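Local coordinates for protein Pcdhgc3 (Mus musculus, PDB 4ZI8), which is probably a calcium-dependent cell-adhesion protein that may help set up and maintain specific neuronal connections in the brain, here represented by its extracellular cadherin repeats EC1-3, at residues P232-S237 / I310-K315. Sequence-based numbering, arbitrary orientation.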
loop_
_atom_site.group_PDB
_atom_site.type_symbol
_atom_site.label_atom_id
_atom_site.label_comp_id
_atom_site.label_asym_id
_atom_site.label_seq_id
_atom_site.Cartn_x
_atom_site.Cartn_y
_atom_site.Cartn_z
ATOM N N PRO B 232 6.604 22.455 -6.858
ATOM C CA PRO B 232 6.096 23.712 -7.414
ATOM C C PRO B 232 7.095 24.275 -8.408
ATOM O O PRO B 232 8.280 23.975 -8.316
ATOM C CB PRO B 232 5.967 24.605 -6.191
ATOM C CG PRO B 232 5.718 23.640 -5.087
ATOM C CD PRO B 232 6.592 22.473 -5.388
ATOM N N ALA B 233 6.615 25.060 -9.362
ATOM C CA ALA B 233 7.492 25.720 -10.320
ATOM C C ALA B 233 7.003 27.134 -10.546
ATOM O O ALA B 233 5.860 27.320 -10.960
ATOM C CB ALA B 233 7.533 24.957 -11.637
ATOM N N PHE B 234 7.857 28.120 -10.291
ATOM C CA PHE B 234 7.482 29.508 -10.544
ATOM C C PHE B 234 7.318 29.796 -12.026
ATOM O O PHE B 234 8.023 29.231 -12.850
ATOM C CB PHE B 234 8.512 30.461 -9.915
ATOM C CG PHE B 234 8.257 30.712 -8.459
ATOM C CD1 PHE B 234 7.287 31.625 -8.063
ATOM C CD2 PHE B 234 8.939 30.003 -7.487
ATOM C CE1 PHE B 234 7.020 31.838 -6.740
ATOM C CE2 PHE B 234 8.676 30.224 -6.140
ATOM C CZ PHE B 234 7.718 31.133 -5.769
ATOM N N ASN B 235 6.349 30.645 -12.355
ATOM C CA ASN B 235 6.152 31.105 -13.720
ATOM C C ASN B 235 7.385 31.795 -14.252
ATOM O O ASN B 235 7.732 31.660 -15.422
ATOM C CB ASN B 235 4.952 32.042 -13.801
ATOM C CG ASN B 235 3.650 31.291 -14.011
ATOM O OD1 ASN B 235 3.524 30.127 -13.625
ATOM N ND2 ASN B 235 2.682 31.944 -14.640
ATOM N N GLN B 236 8.045 32.539 -13.377
ATOM C CA GLN B 236 9.302 33.165 -13.724
ATOM C C GLN B 236 10.197 33.178 -12.508
ATOM O O GLN B 236 9.724 33.164 -11.368
ATOM C CB GLN B 236 9.084 34.576 -14.280
ATOM C CG GLN B 236 8.185 35.434 -13.479
ATOM C CD GLN B 236 7.906 36.752 -14.162
ATOM O OE1 GLN B 236 6.945 36.871 -14.917
ATOM N NE2 GLN B 236 8.755 37.744 -13.919
ATOM N N SER B 237 11.496 33.156 -12.763
ATOM C CA SER B 237 12.477 33.031 -11.707
ATOM C C SER B 237 12.788 34.389 -11.112
ATOM O O SER B 237 13.186 34.485 -9.957
ATOM C CB SER B 237 13.756 32.393 -12.233
ATOM O OG SER B 237 13.591 30.990 -12.330
ATOM N N ILE B 310 14.686 40.221 -2.742
ATOM C CA ILE B 310 13.837 39.409 -1.897
ATOM C C ILE B 310 13.641 38.020 -2.496
ATOM O O ILE B 310 13.195 37.888 -3.630
ATOM C CB ILE B 310 12.473 40.041 -1.722
ATOM C CG1 ILE B 310 12.627 41.457 -1.179
ATOM C CG2 ILE B 310 11.595 39.178 -0.822
ATOM C CD1 ILE B 310 11.471 42.276 -1.582
ATOM N N TYR B 311 13.955 36.988 -1.740
ATOM C CA TYR B 311 13.758 35.645 -2.253
ATOM C C TYR B 311 12.472 35.080 -1.673
ATOM O O TYR B 311 12.189 35.218 -0.474
ATOM C CB TYR B 311 14.932 34.727 -1.929
ATOM C CG TYR B 311 16.194 35.045 -2.675
ATOM C CD1 TYR B 311 16.998 36.101 -2.287
ATOM C CD2 TYR B 311 16.596 34.275 -3.750
ATOM C CE1 TYR B 311 18.172 36.394 -2.953
ATOM C CE2 TYR B 311 17.771 34.556 -4.424
ATOM C CZ TYR B 311 18.553 35.620 -4.020
ATOM O OH TYR B 311 19.725 35.921 -4.678
ATOM N N ILE B 312 11.679 34.482 -2.535
ATOM C CA ILE B 312 10.402 33.960 -2.103
ATOM C C ILE B 312 10.387 32.454 -2.406
ATOM O O ILE B 312 10.937 32.003 -3.409
ATOM C CB ILE B 312 9.254 34.702 -2.786
ATOM C CG1 ILE B 312 9.229 36.167 -2.288
ATOM C CG2 ILE B 312 7.907 34.008 -2.528
ATOM C CD1 ILE B 312 8.118 36.997 -2.881
ATOM N N GLN B 313 9.782 31.688 -1.517
ATOM C CA GLN B 313 9.807 30.257 -1.649
ATOM C C GLN B 313 8.379 29.799 -1.852
ATOM O O GLN B 313 7.463 30.369 -1.252
ATOM C CB GLN B 313 10.433 29.641 -0.411
ATOM C CG GLN B 313 10.204 28.166 -0.275
ATOM C CD GLN B 313 10.713 27.647 1.050
ATOM O OE1 GLN B 313 11.870 27.248 1.160
ATOM N NE2 GLN B 313 9.855 27.663 2.067
ATOM N N ALA B 314 8.173 28.818 -2.727
ATOM C CA ALA B 314 6.871 28.164 -2.856
ATOM C C ALA B 314 7.015 26.698 -2.443
ATOM O O ALA B 314 7.897 26.019 -2.969
ATOM C CB ALA B 314 6.348 28.252 -4.299
ATOM N N LYS B 315 6.189 26.229 -1.504
ATOM C CA LYS B 315 6.193 24.829 -1.088
ATOM C C LYS B 315 4.761 24.324 -1.073
ATOM O O LYS B 315 3.837 25.082 -0.752
ATOM C CB LYS B 315 6.842 24.646 0.294
ATOM C CG LYS B 315 8.380 24.493 0.252
ATOM C CD LYS B 315 8.950 23.746 1.463
ATOM C CE LYS B 315 10.454 23.433 1.270
ATOM N NZ LYS B 315 11.169 22.907 2.484
#
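Phe234 and Pro232 pack on Ala314 in an apolar contact between the two sheets of the third cadherin repeat, at the end that faces the second repeat. Both residues point their CB toward the strand 307-316. Phe234 brings the far end of its ring, CE2 and CZ, against this strand. Phe234 CZ lies 3.5 Å from Ala314 CB, which is met obliquely. Phe234 CZ also reaches Ile312 CG2 at 4.3 Å. The carbonyl carbon of Gln313 (C) sits at the ring edge, near its plane, 4.2 Å from Phe234 CZ. With CB already pointing inward, CG lies anti to the carbonyl carbon (chi1 -83°), and the ring end reaches Ala314. Pro232, two residues earlier, adds its ring nearer the calcium end. Pro232 CB is 4.1 Å from Ala314 CB, and Pro232 CG rests 3.9 Å from Ala314 O. The Pro232 ring also touches Asp260, a ligand of one of the calcium ions bound at this junction, so the packing adjoins that metal site. Around the contact, Ala233 and Asn235 bond through their backbones to strand 252-259. The Phe234 ring is further enclosed by Val256 and Ala258 of that strand, Tyr271 of strand 269-273 and Cys326 of strand 324-333.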